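Side-chain contacts in group II chitinase (Ostrinia furnacalis, PDB 6JAV), which probably acts as an endochitinase that cleaves chitin, this chain being its first catalytic domain, a glycoside hydrolase family 18 barrel holding a bound inhibitor: residues V108-A111 with V112-E116; L151-E154 with L155-L159. All coordinates share one frame; numbering follows the deposited sequence.

Interaction 1. Residues V108-A111 with V112-E116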
ATOM      1  N   VAL A 108      10.552 -10.132 -19.416  1.00 11.54           N
ATOM      2  CA  VAL A 108       9.407  -9.378 -19.919  1.00 11.23           C
ATOM      3  C   VAL A 108       8.475 -10.269 -20.734  1.00 12.21           C
ATOM      4  O   VAL A 108       7.250 -10.222 -20.573  1.00 12.34           O
ATOM      5  CB  VAL A 108       9.899  -8.149 -20.707  1.00 13.71           C
ATOM      6  CG1 VAL A 108       8.787  -7.578 -21.568  1.00 19.98           C
ATOM      7  CG2 VAL A 108      10.481  -7.086 -19.748  1.00 13.39           C
ATOM      8  N   GLN A 109       9.030 -11.080 -21.643  1.00 11.39           N
ATOM      9  CA  GLN A 109       8.146 -11.874 -22.487  1.00 12.34           C
ATOM     10  C   GLN A 109       7.420 -12.931 -21.669  1.00 12.27           C
ATOM     11  O   GLN A 109       6.233 -13.206 -21.904  1.00 14.15           O
ATOM     12  CB  GLN A 109       8.934 -12.544 -23.615  1.00 15.22           C
ATOM     13  CG  GLN A 109       9.636 -11.564 -24.567  1.00 16.05           C
ATOM     14  CD  GLN A 109       8.688 -10.590 -25.240  1.00 18.89           C
ATOM     15  OE1 GLN A 109       7.540 -10.925 -25.556  1.00 22.32           O
ATOM     16  NE2 GLN A 109       9.166  -9.376 -25.462  1.00 21.64           N
ATOM     17  N   HIS A 110       8.113 -13.525 -20.697  1.00 12.49           N
ATOM     18  CA  HIS A 110       7.456 -14.518 -19.857  1.00 12.86           C
ATOM     19  C   HIS A 110       6.388 -13.869 -18.977  1.00 12.10           C
ATOM     20  O   HIS A 110       5.321 -14.455 -18.759  1.00 13.30           O
ATOM     21  CB  HIS A 110       8.492 -15.241 -19.013  1.00 13.28           C
ATOM     22  CG  HIS A 110       7.882 -16.134 -17.982  1.00 19.99           C
ATOM     23  ND1 HIS A 110       7.404 -15.659 -16.777  1.00 21.99           N
ATOM     24  CD2 HIS A 110       7.639 -17.469 -17.988  1.00 27.53           C
ATOM     25  CE1 HIS A 110       6.914 -16.668 -16.076  1.00 23.91           C
ATOM     26  NE2 HIS A 110       7.034 -17.773 -16.794  1.00 23.09           N
ATOM     27  N   ALA A 111       6.663 -12.668 -18.454  1.00 12.64           N
ATOM     28  CA  ALA A 111       5.702 -12.009 -17.564  1.00 12.59           C
ATOM     29  C   ALA A 111       4.396 -11.720 -18.286  1.00 13.61           C
ATOM     30  O   ALA A 111       3.313 -11.948 -17.732  1.00 12.25           O
ATOM     31  CB  ALA A 111       6.307 -10.721 -16.988  1.00 12.68           C
ATOM     32  N   VAL A 112       4.466 -11.230 -19.521  1.00 12.61           N
ATOM     33  CA  VAL A 112       3.240 -10.940 -20.255  1.00 12.19           C
ATOM     34  C   VAL A 112       2.458 -12.218 -20.535  1.00 12.96           C
ATOM     35  O   VAL A 112       1.224 -12.253 -20.381  1.00 13.30           O
ATOM     36  CB  VAL A 112       3.550 -10.111 -21.510  1.00 16.67           C
ATOM     37  CG1 VAL A 112       2.255  -9.744 -22.211  1.00 20.47           C
ATOM     38  CG2 VAL A 112       4.303  -8.853 -21.090  1.00 21.46           C
ATOM     39  N   ALA A 113       3.160 -13.305 -20.877  1.00 12.93           N
ATOM     40  CA  ALA A 113       2.479 -14.590 -21.081  1.00 14.19           C
ATOM     41  C   ALA A 113       1.799 -15.064 -19.800  1.00 14.25           C
ATOM     42  O   ALA A 113       0.688 -15.607 -19.839  1.00 15.67           O
ATOM     43  CB  ALA A 113       3.483 -15.635 -21.571  1.00 15.86           C
ATOM     44  N   PHE A 114       2.450 -14.842 -18.657  1.00 13.57           N
ATOM     45  CA  PHE A 114       1.886 -15.212 -17.359  1.00 12.24           C
ATOM     46  C   PHE A 114       0.585 -14.456 -17.106  1.00 14.44           C
ATOM     47  O   PHE A 114      -0.438 -15.058 -16.750  1.00 12.99           O
ATOM     48  CB  PHE A 114       2.938 -14.883 -16.292  1.00 13.39           C
ATOM     49  CG  PHE A 114       2.676 -15.469 -14.923  1.00 13.52           C
ATOM     50  CD1 PHE A 114       1.797 -14.857 -14.042  1.00 13.72           C
ATOM     51  CD2 PHE A 114       3.362 -16.597 -14.492  1.00 17.36           C
ATOM     52  CE1 PHE A 114       1.589 -15.379 -12.752  1.00 15.89           C
ATOM     53  CE2 PHE A 114       3.146 -17.124 -13.218  1.00 19.44           C
ATOM     54  CZ  PHE A 114       2.265 -16.503 -12.343  1.00 13.74           C
ATOM     55  N   LEU A 115       0.602 -13.133 -17.295  1.00 11.49           N
ATOM     56  CA  LEU A 115      -0.607 -12.330 -17.119  1.00 12.46           C
ATOM     57  C   LEU A 115      -1.730 -12.820 -18.019  1.00 13.57           C
ATOM     58  O   LEU A 115      -2.878 -12.953 -17.578  1.00 13.42           O
ATOM     59  CB  LEU A 115      -0.324 -10.868 -17.449  1.00 12.74           C
ATOM     60  CG  LEU A 115       0.685 -10.143 -16.578  1.00 13.28           C
ATOM     61  CD1 LEU A 115       0.865  -8.749 -17.109  1.00 15.34           C
ATOM     62  CD2 LEU A 115       0.269 -10.119 -15.077  1.00 11.38           C
ATOM     63  N   GLU A 116      -1.421 -13.081 -19.295  1.00 12.91           N
ATOM     64  CA  GLU A 116      -2.473 -13.491 -20.232  1.00 13.92           C
ATOM     65  C   GLU A 116      -3.013 -14.879 -19.896  1.00 15.53           C
ATOM     66  O   GLU A 116      -4.228 -15.126 -20.047  1.00 18.43           O
ATOM     67  CB  GLU A 116      -1.972 -13.394 -21.681  1.00 15.72           C
ATOM     68  CG  GLU A 116      -1.592 -11.985 -22.059  1.00 17.49           C
ATOM     69  CD  GLU A 116      -1.266 -11.831 -23.528  1.00 36.95           C
ATOM     70  OE1 GLU A 116      -0.462 -12.637 -24.033  1.00 37.41           O
ATOM     71  OE2 GLU A 116      -1.819 -10.905 -24.158  1.00 48.66           O
TER
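His110 and Phe114, one turn apart on helix 101-118, illustrate how an i, i+4 pair lays two aromatic side chains along the same flank of a helix. The path of Phe114 is worth following outward. Its CB starts against two carbonyl oxygens of the preceding turn, 3.3 Å from Ala111 O and 3.5 Å from His110 O. From there CG swings anti to the backbone nitrogen (chi1 -167°), and the ring is carried away from that turn. One ring atom stays in touch with it: CD2 of Phe114 lies 3.9 Å from CE1 of His110, the two side chains running side by side with their rings set obliquely rather than stacked. Farther out, the phenyl group belongs to the interior, where it meets Met52, Leu81 and the ring of Tyr118.

Beneath the side chains, the main chain supplies the polar part of the contact. Phe114 N donates to His110 O at 2.9 Å, and Leu115 N donates to Ala111 O at 3.0 Å along a straighter path (168° at the hydrogen). On another flank, Val112 turns its CG2 back over the same kind of carbonyl, 3.3 Å from Val108 O, the oxygen that accepts Val112 N.

The chemistry is therefore divided: successive peptide groups satisfy one another within the helix, while the side chains add only van der Waals contact. Since no polar bond joins the two rings, their mutual setting probably depends as much on the neighbours that enclose Phe114 as on each other.

Interaction 2. Residues L151-E154 with L155-L159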
ATOM      1  N   LEU A 151      13.513  -1.495 -17.241  1.00 10.09           N
ATOM      2  CA  LEU A 151      12.518  -2.559 -17.058  1.00 11.11           C
ATOM      3  C   LEU A 151      11.102  -2.031 -17.309  1.00  9.68           C
ATOM      4  O   LEU A 151      10.294  -2.662 -18.010  1.00  9.70           O
ATOM      5  CB  LEU A 151      12.625  -3.165 -15.655  1.00 10.38           C
ATOM      6  CG  LEU A 151      11.625  -4.329 -15.424  1.00 11.08           C
ATOM      7  CD1 LEU A 151      12.093  -5.578 -16.150  1.00 14.64           C
ATOM      8  CD2 LEU A 151      11.456  -4.600 -13.945  1.00 12.59           C
ATOM      9  N   VAL A 152      10.792  -0.859 -16.755  1.00  9.90           N
ATOM     10  CA  VAL A 152       9.480  -0.253 -16.972  1.00  9.97           C
ATOM     11  C   VAL A 152       9.244   0.029 -18.453  1.00 11.12           C
ATOM     12  O   VAL A 152       8.160  -0.260 -18.980  1.00 11.43           O
ATOM     13  CB  VAL A 152       9.334   1.002 -16.104  1.00  9.26           C
ATOM     14  CG1 VAL A 152       8.087   1.786 -16.488  1.00 10.33           C
ATOM     15  CG2 VAL A 152       9.178   0.582 -14.647  1.00 11.32           C
ATOM     16  N   HIS A 153      10.262   0.558 -19.153  1.00 11.00           N
ATOM     17  CA  HIS A 153      10.093   0.789 -20.579  1.00 11.33           C
ATOM     18  C   HIS A 153       9.840  -0.520 -21.325  1.00 10.54           C
ATOM     19  O   HIS A 153       8.935  -0.605 -22.169  1.00 12.39           O
ATOM     20  CB  HIS A 153      11.309   1.480 -21.171  1.00 11.14           C
ATOM     21  CG  HIS A 153      11.250   1.432 -22.661  1.00 12.54           C
ATOM     22  ND1 HIS A 153      12.106   0.661 -23.416  1.00 14.88           N
ATOM     23  CD2 HIS A 153      10.319   1.919 -23.518  1.00 14.02           C
ATOM     24  CE1 HIS A 153      11.742   0.734 -24.689  1.00 18.91           C
ATOM     25  NE2 HIS A 153      10.671   1.504 -24.776  1.00 16.45           N
ATOM     26  N   GLU A 154      10.626  -1.553 -21.017  1.00 11.65           N
ATOM     27  CA  GLU A 154      10.520  -2.800 -21.772  1.00 10.99           C
ATOM     28  C   GLU A 154       9.197  -3.499 -21.501  1.00 11.79           C
ATOM     29  O   GLU A 154       8.598  -4.094 -22.412  1.00 13.24           O
ATOM     30  CB  GLU A 154      11.727  -3.684 -21.462  1.00 10.64           C
ATOM     31  CG  GLU A 154      13.008  -3.030 -22.025  1.00 12.43           C
ATOM     32  CD  GLU A 154      14.289  -3.344 -21.290  1.00 18.50           C
ATOM     33  OE1 GLU A 154      14.338  -4.351 -20.548  1.00 18.63           O
ATOM     34  OE2 GLU A 154      15.264  -2.570 -21.474  1.00 15.95           O
ATOM     35  N   LEU A 155       8.708  -3.412 -20.260  1.00 10.58           N
ATOM     36  CA  LEU A 155       7.369  -3.935 -19.973  1.00 10.94           C
ATOM     37  C   LEU A 155       6.297  -3.130 -20.696  1.00 10.84           C
ATOM     38  O   LEU A 155       5.366  -3.701 -21.274  1.00 12.66           O
ATOM     39  CB  LEU A 155       7.110  -3.899 -18.466  1.00  9.61           C
ATOM     40  CG  LEU A 155       7.823  -4.978 -17.656  1.00  9.77           C
ATOM     41  CD1 LEU A 155       7.798  -4.638 -16.163  1.00 10.50           C
ATOM     42  CD2 LEU A 155       7.180  -6.357 -17.902  1.00 11.41           C
ATOM     43  N   SER A 156       6.379  -1.797 -20.614  1.00 11.24           N
ATOM     44  CA  SER A 156       5.406  -0.944 -21.297  1.00 14.29           C
ATOM     45  C   SER A 156       5.339  -1.274 -22.785  1.00 13.02           C
ATOM     46  O   SER A 156       4.249  -1.350 -23.374  1.00 14.05           O
ATOM     47  CB  SER A 156       5.794   0.506 -21.096  1.00 11.96           C
ATOM     48  OG  SER A 156       4.814   1.333 -21.725  1.00 14.88           O
ATOM     49  N   ALA A 157       6.493  -1.512 -23.399  1.00 13.72           N
ATOM     50  CA  ALA A 157       6.537  -1.731 -24.843  1.00 14.42           C
ATOM     51  C   ALA A 157       5.810  -3.000 -25.259  1.00 19.21           C
ATOM     52  O   ALA A 157       5.330  -3.085 -26.398  1.00 22.98           O
ATOM     53  CB  ALA A 157       8.002  -1.763 -25.295  1.00 15.16           C
ATOM     54  N   VAL A 158       5.713  -3.988 -24.375  1.00 14.37           N
ATOM     55  CA  VAL A 158       4.947  -5.197 -24.659  1.00 17.26           C
ATOM     56  C   VAL A 158       3.508  -5.093 -24.167  1.00 19.71           C
ATOM     57  O   VAL A 158       2.577  -5.546 -24.840  1.00 20.77           O
ATOM     58  CB  VAL A 158       5.657  -6.426 -24.075  1.00 18.49           C
ATOM     59  CG1 VAL A 158       4.825  -7.670 -24.345  1.00 23.83           C
ATOM     60  CG2 VAL A 158       7.057  -6.572 -24.678  1.00 21.51           C
ATOM     61  N   LEU A 159       3.291  -4.506 -22.989  1.00 14.15           N
ATOM     62  CA  LEU A 159       1.950  -4.498 -22.411  1.00 13.35           C
ATOM     63  C   LEU A 159       1.030  -3.513 -23.119  1.00 14.40           C
ATOM     64  O   LEU A 159      -0.152  -3.814 -23.335  1.00 14.89           O
ATOM     65  CB  LEU A 159       2.028  -4.131 -20.924  1.00 12.80           C
ATOM     66  CG  LEU A 159       2.689  -5.173 -20.038  1.00 12.74           C
ATOM     67  CD1 LEU A 159       3.031  -4.515 -18.694  1.00 14.65           C
ATOM     68  CD2 LEU A 159       1.771  -6.352 -19.830  1.00 16.51           C
TER
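Leu155, the residue most enclosed by this contact, folds back over the turn that precedes it and meets Leu151. The two leucines cross obliquely, and CD1 of Leu155 comes to 3.9 Å from CG of Leu151. With CG of Leu155 anti to its carbonyl carbon (chi1 -75°), the branch also leans over the peptide oxygen below: CG of Leu155 lies 3.4 Å from Leu151 O. That oxygen is simultaneously the acceptor for Leu155 N, at 2.9 Å. Leu123 and Leu125 of strand 122-126 and Leu166 of strand 165-170 also touch this side chain.

Glu154 behaves differently. Its CB lies against the start of the next residue, 3.3 Å from Leu155 N, but the extended chain beyond it leaves for helix 101-118, where the carboxylate forms a salt bridge with Arg104. Its carbonyl is gripped less firmly than its neighbours, for Val158 N reaches Glu154 O only by a weak bond of 3.5 Å, bent to 141°.

His153 completes the set on the exposed side. Its imidazole approaches the following turn loosely, NE2 standing 4.3 Å from CB of Ala157, whereas Ala157 N bonds to His153 O at 2.9 Å.

One short helical stretch thus divides its chemistry: Leu155 packs against the strands, whereas Glu154 carries its charge to helix 101-118, which Val158 also meets, while the weak bond is consistent with a helix that ends soon after, at Leu159.

Interactions 1 and 2 occupy neighbouring outer helices of the same barrel, their centres about 11 Å apart. Each is a local, within-helix contact, yet the helices also meet: Val112 CG2 of interaction 1 lies 3.5 Å from Val158 CG1 of interaction 2, and Val108 CG1 lies 3.7 Å from Val158 CG2. More of the residues of interaction 1 are buried, and it pairs aromatic rings; interaction 2 is partly buried and centres on a pair of leucines. His153 is exposed, His110 only partly so. Each helix also carries a glutamate salt bridge: Glu116 pairs with Lys162, whereas the bridge of interaction 2 ties the two helices together beside their apolar seam.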